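Local structure of solute carrier family 15 member 1 (Mus musculus, 5A9D) at residues A[108-111]-A[116-119]; A[67-72]-A[128-133]; A[48-53]-A[59-64]; A[22-27]-A[38-43]. The protein cotransports small peptides with protons across the intestinal cell membrane, the part described here being its extracellular, immunoglobulin-like region. One frame throughout, in Å; residues are numbered along the deposited sequence.

Contact 1. Residues A[108-111]-A[116-119]; sequences MVTI and KVYE
Ile111 and Tyr118 form an antiparallel hydrogen-bonded pair, and its two backbone bonds make up the polar part of the contact. Ile111 N donates to Tyr118 O over 2.9 Å, and Tyr118 N donates back to Ile111 O over 2.8 Å. Each of these oxygens also receives a CA-H...O contact: Thr110 CA is 3.3 Å from Tyr118 O, and Val117 CA makes the matching approach to Ile111 O.

The axes of 109-111 and 116-119 approach to 4.7 Å at 171°, as in a beta hairpin; the hairpin itself is 109-113 with 116-121. The second of these strands is the outermost of an antiparallel sheet, and the face carrying Ile111 and Tyr118 turns inward to meet Phe101 on strand 97-103 of the other sheet, as expected for an immunoglobulin-like sandwich.

Apolar contact on that face is oblique. Ile111 CD1 rests 3.9 Å from Tyr118 CB, while Ile111 CB lies beside the ring atom Tyr118 CD1. Ile111 O sits at the edge of the Tyr118 ring, in its plane, 3.7 Å from Tyr118 CD1. At the far end of the ring, Tyr118 OH bonds to Ile99 O.

On the opposite face Thr110 lies alongside Glu119, both pointing the same way, with Thr110 OG1 3.8 Å from Glu119 CG. Thr110 OG1 stands beside its own backbone N (chi1 -71°) and accepts from Asn120 N; the other branch, CG2, is directed at Val117 CG1, 4.2 Å away. With an alanine here, Asn120 N would probably lose its hydroxyl acceptor and Val117 its methyl neighbour.

Contact 2. Residues A[67-72]-A[128-133]; sequences QGHRHT and GYQFFP. With GOL (glycerol), chain E.
His69 approaches Gln130 with the CE1 corner of its imidazole, 4.3 Å from Gln130 CD and oblique to the ring. This is the closer-packed part of a sparse contact, which buries 102 Å² in all. It joins strand 69-76 of one immunoglobulin-like half to strand 125-132 of the other. The ring is held from the loop just before its strand: His69 ND1 donates to Gln67 O over 2.9 Å, with that oxygen almost in the ring plane but the donor well above the carbonyl plane. A CB on Gly68 would come within 3.2 Å of Gln130 OE1, a tight approach. Gln130 NE2 is turned to Val117 O.

The looser side is filled by a glycerol, probably from the crystallisation liquor. His69 NE2 shares a 2.7 Å hydrogen bond with glycerol O2, which meets the ring at its edge and in turn donates to Tyr129 O at 3.1 Å. Gly128 CA comes within 3.3 Å of the same O2. An alanine in place of His69 would probably leave glycerol O2 and Gln67 O without their imidazole partner and open a gap beside Gln130. The two segments share no direct hydrogen bond, so their polar link may depend on a small-molecule bridge such as this one hydroxyl.

Contact 3. Residues A[48-53]-A[59-64]; sequences INISSS and TTVAHD
Val61 packs against Ile48 and Ile50 and carries most of the apolar contact. Its CB lies 3.6 Å from Ile48 O, the oxygen to which Val61 N also donates, over 2.8 Å. One step further out, Val61 CG2 stands beside that backbone N (chi1 -178°), which brings it to 3.3 Å from Ile48 O and 3.7 Å from Ile48 CG2. The same methyl lies 3.4 Å from Ile50 CD1, tighter than usual for two carbons, so one methyl touches both isoleucines. The Val61 side chain also touches Tyr81 of strand 80-88, in the facing sheet.

The frame for this packing is the beta hairpin of strands 49-52 and 58-60, whose second strand is the outermost of an antiparallel four-stranded sheet in an immunoglobulin-like fold. Ile50 and Thr59 are its hydrogen-bonded pair, with N-H...O bonds in both directions. Asn49 and Thr60 are the non-hydrogen-bonded pair, and their side chains project from the other face. These run side by side, and Thr60 OG1 gives Asn49 OD1 a weak hydrogen bond of 3.4 Å.

Beyond Val61 the strands part and a water takes over, accepting from Ile48 N at 3.0 Å and donating to Val61 O at 2.6 Å. That carbonyl oxygen also sits over one face of the His63 ring. His63 is the centre of an inverse gamma turn, and its NE2 bonds to Thr46 O.

Contact 4. Residues A[22-27]-A[38-43]; sequences PGNSVT and MTFDID
Met38 meets Val26 through its sulfur: Met38 SD lies 3.8 Å from Val26 CG2, and the two side chains approach at a slant. The methionine chain leaves its strand extended as far as SD and then bends (chi3 -78°), so that the methyl CE turns aside and the sulfur itself faces the valine. On the other side of the contact, Val26 CG2 stands next to its own backbone N, and this is the branch that reaches across.

Asn24 and Phe40 are set differently. Their side chains cross at about a right angle, with the amide plane turned 41° from the ring plane. Asn24 OD1 comes to the outer edge of the ring, in its plane, 4.0 Å from Phe40 CE1 and equally far from Phe40 CZ. The carbonyl oxygen therefore faces C-H edge rather than pi cloud, a loose approach at most. Asn24 ND2 stands 4.4 Å from Met38 SD, so the amide spans both partners, its oxygen toward the ring edge and its nitrogen toward the sulfur.

The strands themselves stay well apart: the axes of 24-27 and 38-41 are 11.2 Å from each other at an angle of 151°, a spacing bridged by side chains alone. Each belongs to a different sheet of the immunoglobulin-like sandwich and is outermost in it: 24-28 pairs with 17-21, and 32-41 pairs with 4-11. Phe21 of strand 17-21 stacks on Phe40, and Val9 of strand 4-11 touches Met38.

Contacts 1 and 3 are partly buried hairpins, each at the edge of an antiparallel sheet in a different half of the molecule, and both rest on backbone hydrogen bonds with apolar side chains on the inward face. Contact 4 lies at the surface and spans the two sheets of the half that holds contact 3; sulfur, methyl, amide and ring edge do its work. Contact 2, buried and nearest the centre of the chain, joins the halves sparsely and through polar groups. Probable hydrogen bonds tie it to contact 1, Gln130 to Val117 O and Lys116 to Phe131 O; packing alone links it to contact 4 (Gln67 on Ile42) and contact 3 (His71 on Asp64).

Contact 1. Residues A[108-111]-A[116-119]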
loop_
_atom_site.group_PDB
_atom_site.type_symbol
_atom_site.label_atom_id
_atom_site.label_comp_id
_atom_site.label_asym_id
_atom_site.label_seq_id
_atom_site.Cartn_x
_atom_site.Cartn_y
_atom_site.Cartn_z
ATOM N N MET A 108 9.026 -16.561 7.123
ATOM C CA MET A 108 7.980 -16.149 6.192
ATOM C C MET A 108 6.907 -17.242 6.097
ATOM O O MET A 108 7.192 -18.422 6.303
ATOM C CB MET A 108 8.576 -15.942 4.798
ATOM C CG MET A 108 9.382 -14.674 4.655
ATOM S SD MET A 108 10.186 -14.688 3.038
ATOM C CE MET A 108 11.189 -13.177 3.152
ATOM N N VAL A 109 5.690 -16.849 5.741
ATOM C CA VAL A 109 4.578 -17.776 5.585
ATOM C C VAL A 109 3.904 -17.553 4.237
ATOM O O VAL A 109 3.844 -16.429 3.761
ATOM C CB VAL A 109 3.548 -17.717 6.752
ATOM C CG1 VAL A 109 4.154 -18.177 8.068
ATOM C CG2 VAL A 109 2.891 -16.348 6.886
ATOM N N THR A 110 3.366 -18.614 3.652
ATOM C CA THR A 110 2.617 -18.540 2.415
ATOM C C THR A 110 1.244 -19.104 2.698
ATOM O O THR A 110 1.109 -20.167 3.306
ATOM C CB THR A 110 3.378 -19.205 1.253
ATOM O OG1 THR A 110 4.477 -18.364 0.934
ATOM C CG2 THR A 110 2.501 -19.376 -0.009
ATOM N N ILE A 111 0.219 -18.373 2.281
ATOM C CA ILE A 111 -1.160 -18.776 2.483
ATOM C C ILE A 111 -1.784 -18.940 1.144
ATOM O O ILE A 111 -1.636 -18.058 0.301
ATOM C CB ILE A 111 -1.989 -17.776 3.356
ATOM C CG1 ILE A 111 -1.279 -17.486 4.673
ATOM C CG2 ILE A 111 -3.420 -18.311 3.584
ATOM C CD1 ILE A 111 -0.474 -16.161 4.668
ATOM N N LYS A 116 -6.439 -18.068 -4.424
ATOM C CA LYS A 116 -5.657 -16.843 -4.162
ATOM C C LYS A 116 -4.440 -17.163 -3.293
ATOM O O LYS A 116 -4.452 -18.165 -2.585
ATOM C CB LYS A 116 -6.529 -15.718 -3.577
ATOM C CG LYS A 116 -7.580 -15.268 -4.621
ATOM C CD LYS A 116 -8.371 -14.078 -4.163
ATOM C CE LYS A 116 -9.343 -13.634 -5.241
ATOM N NZ LYS A 116 -10.569 -14.467 -5.237
ATOM N N VAL A 117 -3.369 -16.378 -3.416
ATOM C CA VAL A 117 -2.113 -16.615 -2.720
ATOM C C VAL A 117 -1.668 -15.342 -2.020
ATOM O O VAL A 117 -1.773 -14.255 -2.573
ATOM C CB VAL A 117 -0.985 -17.122 -3.708
ATOM C CG1 VAL A 117 0.306 -17.458 -2.972
ATOM C CG2 VAL A 117 -1.440 -18.323 -4.511
ATOM N N TYR A 118 -1.116 -15.500 -0.835
ATOM C CA TYR A 118 -0.500 -14.469 -0.027
ATOM C C TYR A 118 0.889 -15.062 0.177
ATOM O O TYR A 118 1.095 -15.896 1.061
ATOM C CB TYR A 118 -1.187 -14.337 1.319
ATOM C CG TYR A 118 -2.662 -14.001 1.286
ATOM C CD1 TYR A 118 -3.618 -14.998 1.150
ATOM C CD2 TYR A 118 -3.106 -12.705 1.531
ATOM C CE1 TYR A 118 -4.986 -14.699 1.170
ATOM C CE2 TYR A 118 -4.468 -12.400 1.593
ATOM C CZ TYR A 118 -5.401 -13.406 1.452
ATOM O OH TYR A 118 -6.727 -13.107 1.537
ATOM N N GLU A 119 1.816 -14.676 -0.678
ATOM C CA GLU A 119 3.152 -15.233 -0.701
ATOM C C GLU A 119 4.130 -14.511 0.172
ATOM O O GLU A 119 4.202 -13.285 0.134
ATOM C CB GLU A 119 3.684 -15.324 -2.149
ATOM C CG GLU A 119 4.800 -16.354 -2.297
ATOM C CD GLU A 119 4.907 -16.998 -3.664
ATOM O OE1 GLU A 119 5.567 -16.400 -4.541
ATOM O OE2 GLU A 119 4.341 -18.099 -3.860
#

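Contact 2. Residues A[67-72]-A[128-133]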
loop_
_atom_site.group_PDB
_atom_site.type_symbol
_atom_site.label_atom_id
_atom_site.label_comp_id
_atom_site.label_asym_id
_atom_site.label_seq_id
_atom_site.Cartn_x
_atom_site.Cartn_y
_atom_site.Cartn_z
ATOM N N GLN A 67 1.105 -11.565 -6.919
ATOM C CA GLN A 67 0.042 -12.065 -7.802
ATOM C C GLN A 67 -1.321 -11.533 -7.334
ATOM O O GLN A 67 -1.511 -11.264 -6.144
ATOM C CB GLN A 67 0.056 -13.602 -7.945
ATOM C CG GLN A 67 0.192 -14.357 -6.627
ATOM C CD GLN A 67 0.713 -15.743 -6.851
ATOM O OE1 GLN A 67 0.061 -16.580 -7.470
ATOM N NE2 GLN A 67 1.882 -16.036 -6.308
ATOM N N GLY A 68 -2.199 -11.278 -8.302
ATOM C CA GLY A 68 -3.519 -10.715 -8.059
ATOM C C GLY A 68 -3.498 -9.208 -7.909
ATOM O O GLY A 68 -4.540 -8.602 -7.628
ATOM N N HIS A 69 -2.300 -8.584 -8.098
ATOM C CA HIS A 69 -2.120 -7.147 -7.946
ATOM C C HIS A 69 -1.609 -6.433 -9.175
ATOM O O HIS A 69 -0.931 -7.034 -10.013
ATOM C CB HIS A 69 -1.185 -6.849 -6.760
ATOM C CG HIS A 69 -1.756 -7.262 -5.439
ATOM N ND1 HIS A 69 -1.860 -8.608 -5.079
ATOM C CD2 HIS A 69 -2.220 -6.502 -4.424
ATOM C CE1 HIS A 69 -2.411 -8.614 -3.876
ATOM N NE2 HIS A 69 -2.635 -7.372 -3.443
ATOM N N ARG A 70 -1.928 -5.142 -9.275
ATOM C CA ARG A 70 -1.429 -4.233 -10.295
ATOM C C ARG A 70 -0.239 -3.500 -9.721
ATOM O O ARG A 70 -0.139 -3.314 -8.512
ATOM C CB ARG A 70 -2.454 -3.182 -10.712
ATOM C CG ARG A 70 -3.576 -3.694 -11.536
ATOM C CD ARG A 70 -4.552 -2.575 -11.703
ATOM N NE ARG A 70 -5.640 -2.965 -12.583
ATOM C CZ ARG A 70 -6.722 -2.229 -12.798
ATOM N NH1 ARG A 70 -6.846 -1.032 -12.226
ATOM N NH2 ARG A 70 -7.681 -2.672 -13.600
ATOM N N HIS A 71 0.653 -3.075 -10.603
ATOM C CA HIS A 71 1.851 -2.368 -10.221
ATOM C C HIS A 71 2.181 -1.336 -11.268
ATOM O O HIS A 71 1.931 -1.554 -12.452
ATOM C CB HIS A 71 3.045 -3.342 -10.143
ATOM C CG HIS A 71 2.798 -4.573 -9.314
ATOM N ND1 HIS A 71 2.074 -5.651 -9.821
ATOM C CD2 HIS A 71 3.201 -4.865 -8.054
ATOM C CE1 HIS A 71 2.019 -6.536 -8.836
ATOM N NE2 HIS A 71 2.699 -6.118 -7.761
ATOM N N THR A 72 2.838 -0.251 -10.848
ATOM C CA THR A 72 3.395 0.716 -11.783
ATOM C C THR A 72 4.896 0.580 -11.641
ATOM O O THR A 72 5.426 0.807 -10.559
ATOM C CB THR A 72 2.923 2.149 -11.514
ATOM O OG1 THR A 72 1.568 2.209 -11.900
ATOM C CG2 THR A 72 3.708 3.215 -12.341
ATOM N N GLY A 128 -1.788 -7.623 2.296
ATOM C CA GLY A 128 -2.915 -6.795 1.904
ATOM C C GLY A 128 -4.148 -7.682 1.951
ATOM O O GLY A 128 -4.032 -8.892 2.165
ATOM N N TYR A 129 -5.336 -7.107 1.798
ATOM C CA TYR A 129 -6.552 -7.910 1.769
ATOM C C TYR A 129 -6.747 -8.456 0.338
ATOM O O TYR A 129 -6.457 -7.765 -0.638
ATOM C CB TYR A 129 -7.787 -7.037 2.086
ATOM C CG TYR A 129 -7.908 -6.551 3.516
ATOM C CD1 TYR A 129 -8.521 -7.333 4.487
ATOM C CD2 TYR A 129 -7.456 -5.282 3.885
ATOM C CE1 TYR A 129 -8.662 -6.883 5.806
ATOM C CE2 TYR A 129 -7.608 -4.812 5.196
ATOM C CZ TYR A 129 -8.203 -5.626 6.154
ATOM O OH TYR A 129 -8.372 -5.203 7.448
ATOM N N GLN A 130 -7.382 -9.630 0.239
ATOM C CA GLN A 130 -7.875 -10.246 -0.992
ATOM C C GLN A 130 -9.319 -10.638 -0.653
ATOM O O GLN A 130 -9.639 -10.807 0.533
ATOM C CB GLN A 130 -6.993 -11.405 -1.465
ATOM C CG GLN A 130 -5.609 -10.898 -1.917
ATOM C CD GLN A 130 -4.812 -11.950 -2.625
ATOM O OE1 GLN A 130 -4.925 -12.141 -3.815
ATOM N NE2 GLN A 130 -3.941 -12.609 -1.917
ATOM N N PHE A 131 -10.200 -10.669 -1.653
ATOM C CA PHE A 131 -11.635 -10.821 -1.462
ATOM C C PHE A 131 -12.203 -12.142 -1.966
ATOM O O PHE A 131 -11.772 -12.687 -2.978
ATOM C CB PHE A 131 -12.375 -9.610 -2.072
ATOM C CG PHE A 131 -12.018 -8.317 -1.347
ATOM C CD1 PHE A 131 -10.815 -7.673 -1.587
ATOM C CD2 PHE A 131 -12.907 -7.730 -0.456
ATOM C CE1 PHE A 131 -10.469 -6.507 -0.886
ATOM C CE2 PHE A 131 -12.578 -6.543 0.212
ATOM C CZ PHE A 131 -11.343 -5.960 0.027
ATOM N N PHE A 132 -13.164 -12.670 -1.193
ATOM C CA PHE A 132 -13.749 -13.996 -1.389
ATOM C C PHE A 132 -15.237 -13.967 -1.230
ATOM O O PHE A 132 -15.740 -13.196 -0.404
ATOM C CB PHE A 132 -13.171 -14.988 -0.332
ATOM C CG PHE A 132 -11.658 -15.078 -0.350
ATOM C CD1 PHE A 132 -10.884 -14.198 0.396
ATOM C CD2 PHE A 132 -11.012 -16.019 -1.147
ATOM C CE1 PHE A 132 -9.489 -14.217 0.297
ATOM C CE2 PHE A 132 -9.619 -16.079 -1.188
ATOM C CZ PHE A 132 -8.868 -15.189 -0.458
ATOM N N PRO A 133 -15.980 -14.859 -1.945
ATOM C CA PRO A 133 -17.434 -14.940 -1.712
ATOM C C PRO A 133 -17.702 -15.470 -0.293
ATOM O O PRO A 133 -16.818 -16.107 0.302
ATOM C CB PRO A 133 -17.901 -15.942 -2.775
ATOM C CG PRO A 133 -16.784 -16.035 -3.767
ATOM C CD PRO A 133 -15.548 -15.850 -2.954
HETATM C C1 GOL E . -4.418 -4.080 -1.859
HETATM O O1 GOL E . -5.725 -4.401 -1.369
HETATM C C2 GOL E . -3.375 -4.912 -1.148
HETATM O O2 GOL E . -3.752 -6.301 -1.219
HETATM C C3 GOL E . -1.966 -4.695 -1.665
HETATM O O3 GOL E . -1.019 -5.636 -1.138
#

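Contact 3. Residues A[48-53]-A[59-64]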
loop_
_atom_site.group_PDB
_atom_site.type_symbol
_atom_site.label_atom_id
_atom_site.label_comp_id
_atom_site.label_asym_id
_atom_site.label_seq_id
_atom_site.Cartn_x
_atom_site.Cartn_y
_atom_site.Cartn_z
ATOM N N ILE A 48 13.144 -9.402 -15.328
ATOM C CA ILE A 48 12.766 -8.175 -16.012
ATOM C C ILE A 48 14.017 -7.328 -16.083
ATOM O O ILE A 48 14.616 -7.044 -15.046
ATOM C CB ILE A 48 11.572 -7.438 -15.325
ATOM C CG1 ILE A 48 10.304 -8.325 -15.287
ATOM C CG2 ILE A 48 11.270 -6.109 -16.049
ATOM C CD1 ILE A 48 9.184 -7.810 -14.350
ATOM N N ASN A 49 14.428 -6.953 -17.298
ATOM C CA ASN A 49 15.612 -6.130 -17.537
ATOM C C ASN A 49 15.177 -4.778 -18.033
ATOM O O ASN A 49 14.207 -4.677 -18.777
ATOM C CB ASN A 49 16.566 -6.782 -18.561
ATOM C CG ASN A 49 16.872 -8.222 -18.274
ATOM O OD1 ASN A 49 17.365 -8.588 -17.194
ATOM N ND2 ASN A 49 16.546 -9.079 -19.230
ATOM N N ILE A 50 15.893 -3.737 -17.623
ATOM C CA ILE A 50 15.621 -2.351 -17.991
ATOM C C ILE A 50 16.891 -1.769 -18.565
ATOM O O ILE A 50 17.977 -1.941 -17.999
ATOM C CB ILE A 50 15.121 -1.544 -16.762
ATOM C CG1 ILE A 50 13.810 -2.127 -16.188
ATOM C CG2 ILE A 50 14.976 -0.058 -17.082
ATOM C CD1 ILE A 50 13.516 -1.662 -14.794
ATOM N N SER A 51 16.758 -1.089 -19.702
ATOM C CA SER A 51 17.873 -0.435 -20.368
ATOM C C SER A 51 17.491 0.966 -20.837
ATOM O O SER A 51 16.302 1.296 -20.906
ATOM C CB SER A 51 18.377 -1.294 -21.524
ATOM O OG SER A 51 17.430 -1.444 -22.570
ATOM N N SER A 52 18.510 1.782 -21.161
ATOM C CA SER A 52 18.371 3.143 -21.671
ATOM C C SER A 52 19.078 3.258 -22.992
ATOM O O SER A 52 20.124 2.629 -23.196
ATOM C CB SER A 52 18.985 4.149 -20.702
ATOM O OG SER A 52 17.992 4.820 -19.945
ATOM N N SER A 53 18.536 4.106 -23.881
ATOM C CA SER A 53 19.132 4.398 -25.176
ATOM C C SER A 53 20.538 5.017 -24.971
ATOM O O SER A 53 20.716 5.854 -24.078
ATOM C CB SER A 53 18.233 5.341 -25.971
ATOM O OG SER A 53 17.756 6.409 -25.171
ATOM N N THR A 59 19.876 -3.102 -16.171
ATOM C CA THR A 59 19.529 -3.375 -14.778
ATOM C C THR A 59 18.434 -4.435 -14.691
ATOM O O THR A 59 17.414 -4.321 -15.378
ATOM C CB THR A 59 19.150 -2.038 -14.097
ATOM O OG1 THR A 59 20.315 -1.220 -14.031
ATOM C CG2 THR A 59 18.533 -2.202 -12.701
ATOM N N THR A 60 18.621 -5.428 -13.813
ATOM C CA THR A 60 17.647 -6.492 -13.554
ATOM C C THR A 60 16.776 -6.080 -12.360
ATOM O O THR A 60 17.298 -5.615 -11.347
ATOM C CB THR A 60 18.352 -7.863 -13.347
ATOM O OG1 THR A 60 19.242 -8.097 -14.440
ATOM C CG2 THR A 60 17.359 -9.032 -13.274
ATOM N N VAL A 61 15.458 -6.282 -12.473
ATOM C CA VAL A 61 14.459 -5.922 -11.464
ATOM C C VAL A 61 14.354 -6.941 -10.333
ATOM O O VAL A 61 14.255 -8.137 -10.598
ATOM C CB VAL A 61 13.090 -5.664 -12.147
ATOM C CG1 VAL A 61 12.022 -5.235 -11.147
ATOM C CG2 VAL A 61 13.239 -4.622 -13.240
ATOM N N ALA A 62 14.353 -6.451 -9.069
ATOM C CA ALA A 62 14.197 -7.240 -7.838
ATOM C C ALA A 62 12.752 -7.700 -7.810
ATOM O O ALA A 62 11.859 -6.851 -7.813
ATOM C CB ALA A 62 14.489 -6.374 -6.622
ATOM N N HIS A 63 12.521 -9.028 -7.864
ATOM C CA HIS A 63 11.191 -9.641 -7.964
ATOM C C HIS A 63 10.261 -9.351 -6.769
ATOM O O HIS A 63 9.993 -10.188 -5.895
ATOM C CB HIS A 63 11.276 -11.146 -8.274
ATOM C CG HIS A 63 11.520 -11.406 -9.728
ATOM N ND1 HIS A 63 10.708 -10.842 -10.716
ATOM C CD2 HIS A 63 12.503 -12.119 -10.325
ATOM C CE1 HIS A 63 11.222 -11.239 -11.867
ATOM N NE2 HIS A 63 12.300 -12.012 -11.683
ATOM N N ASP A 64 9.731 -8.142 -6.804
ATOM C CA ASP A 64 8.785 -7.643 -5.842
ATOM C C ASP A 64 7.457 -7.382 -6.572
ATOM O O ASP A 64 7.019 -6.235 -6.705
ATOM C CB ASP A 64 9.348 -6.445 -5.027
ATOM C CG ASP A 64 9.362 -5.074 -5.679
ATOM O OD1 ASP A 64 10.310 -4.791 -6.441
ATOM O OD2 ASP A 64 8.498 -4.243 -5.321
HETATM O O HOH W 1 14.072 -9.982 -12.485
#

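Contact 4. Residues A[22-27]-A[38-43]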
loop_
_atom_site.group_PDB
_atom_site.type_symbol
_atom_site.label_atom_id
_atom_site.label_comp_id
_atom_site.label_asym_id
_atom_site.label_seq_id
_atom_site.Cartn_x
_atom_site.Cartn_y
_atom_site.Cartn_z
ATOM N N PRO A 22 9.624 -11.236 -20.249
ATOM C CA PRO A 22 9.824 -12.469 -21.039
ATOM C C PRO A 22 8.858 -12.524 -22.235
ATOM O O PRO A 22 7.646 -12.350 -22.090
ATOM C CB PRO A 22 9.618 -13.595 -20.012
ATOM C CG PRO A 22 9.807 -12.921 -18.665
ATOM C CD PRO A 22 9.202 -11.551 -18.874
ATOM N N GLY A 23 9.446 -12.615 -23.417
ATOM C CA GLY A 23 8.737 -12.654 -24.690
ATOM C C GLY A 23 8.289 -11.318 -25.267
ATOM O O GLY A 23 7.779 -11.299 -26.393
ATOM N N ASN A 24 8.431 -10.191 -24.506
ATOM C CA ASN A 24 7.990 -8.895 -25.016
ATOM C C ASN A 24 8.756 -7.691 -24.401
ATOM O O ASN A 24 8.935 -7.591 -23.184
ATOM C CB ASN A 24 6.445 -8.754 -24.925
ATOM C CG ASN A 24 5.850 -7.772 -23.975
ATOM O OD1 ASN A 24 5.867 -7.936 -22.753
ATOM N ND2 ASN A 24 5.186 -6.775 -24.543
ATOM N N SER A 25 9.247 -6.803 -25.283
ATOM C CA SER A 25 9.966 -5.587 -24.903
ATOM C C SER A 25 9.146 -4.355 -25.223
ATOM O O SER A 25 8.539 -4.260 -26.297
ATOM C CB SER A 25 11.305 -5.494 -25.612
ATOM O OG SER A 25 12.140 -6.570 -25.227
ATOM N N VAL A 26 9.128 -3.411 -24.294
ATOM C CA VAL A 26 8.391 -2.167 -24.443
ATOM C C VAL A 26 9.357 -1.007 -24.328
ATOM O O VAL A 26 10.041 -0.871 -23.306
ATOM C CB VAL A 26 7.232 -2.046 -23.420
ATOM C CG1 VAL A 26 6.586 -0.653 -23.493
ATOM C CG2 VAL A 26 6.183 -3.113 -23.690
ATOM N N THR A 27 9.423 -0.177 -25.385
ATOM C CA THR A 27 10.256 1.027 -25.375
ATOM C C THR A 27 9.325 2.236 -25.236
ATOM O O THR A 27 8.408 2.402 -26.048
ATOM C CB THR A 27 11.145 1.093 -26.595
ATOM O OG1 THR A 27 11.958 -0.071 -26.625
ATOM C CG2 THR A 27 12.045 2.304 -26.581
ATOM N N MET A 38 0.049 -4.546 -18.549
ATOM C CA MET A 38 0.360 -5.812 -19.215
ATOM C C MET A 38 0.185 -6.905 -18.151
ATOM O O MET A 38 0.494 -6.660 -16.982
ATOM C CB MET A 38 1.783 -5.779 -19.747
ATOM C CG MET A 38 1.933 -4.798 -20.893
ATOM S SD MET A 38 3.653 -4.387 -21.144
ATOM C CE MET A 38 3.916 -3.237 -19.820
ATOM N N THR A 39 -0.349 -8.068 -18.535
ATOM C CA THR A 39 -0.631 -9.180 -17.630
ATOM C C THR A 39 0.350 -10.342 -17.814
ATOM O O THR A 39 0.643 -10.711 -18.942
ATOM C CB THR A 39 -2.084 -9.621 -17.838
ATOM O OG1 THR A 39 -2.952 -8.499 -17.672
ATOM C CG2 THR A 39 -2.495 -10.710 -16.890
ATOM N N PHE A 40 0.823 -10.943 -16.717
ATOM C CA PHE A 40 1.773 -12.076 -16.746
ATOM C C PHE A 40 1.435 -13.095 -15.704
ATOM O O PHE A 40 0.905 -12.725 -14.653
ATOM C CB PHE A 40 3.200 -11.569 -16.434
ATOM C CG PHE A 40 3.696 -10.448 -17.321
ATOM C CD1 PHE A 40 4.347 -10.726 -18.522
ATOM C CD2 PHE A 40 3.511 -9.114 -16.958
ATOM C CE1 PHE A 40 4.809 -9.694 -19.342
ATOM C CE2 PHE A 40 3.957 -8.072 -17.793
ATOM C CZ PHE A 40 4.595 -8.372 -18.984
ATOM N N ASP A 41 1.802 -14.369 -15.938
ATOM C CA ASP A 41 1.691 -15.427 -14.930
ATOM C C ASP A 41 2.976 -15.267 -14.127
ATOM O O ASP A 41 4.059 -15.175 -14.738
ATOM C CB ASP A 41 1.649 -16.823 -15.574
ATOM C CG ASP A 41 0.398 -17.103 -16.380
ATOM O OD1 ASP A 41 -0.714 -16.767 -15.894
ATOM O OD2 ASP A 41 0.519 -17.708 -17.463
ATOM N N ILE A 42 2.854 -15.174 -12.780
ATOM C CA ILE A 42 3.957 -14.955 -11.841
ATOM C C ILE A 42 5.149 -15.915 -12.094
ATOM O O ILE A 42 6.294 -15.465 -12.061
ATOM C CB ILE A 42 3.491 -14.952 -10.339
ATOM C CG1 ILE A 42 4.601 -14.472 -9.377
ATOM C CG2 ILE A 42 2.922 -16.304 -9.854
ATOM C CD1 ILE A 42 4.867 -13.057 -9.326
ATOM N N ASP A 43 4.871 -17.210 -12.365
ATOM C CA ASP A 43 5.885 -18.243 -12.611
ATOM C C ASP A 43 6.657 -17.997 -13.909
ATOM O O ASP A 43 7.785 -18.476 -14.036
ATOM C CB ASP A 43 5.245 -19.652 -12.638
ATOM C CG ASP A 43 4.530 -20.000 -13.938
ATOM O OD1 ASP A 43 3.437 -19.441 -14.181
ATOM O OD2 ASP A 43 5.084 -20.813 -14.725
#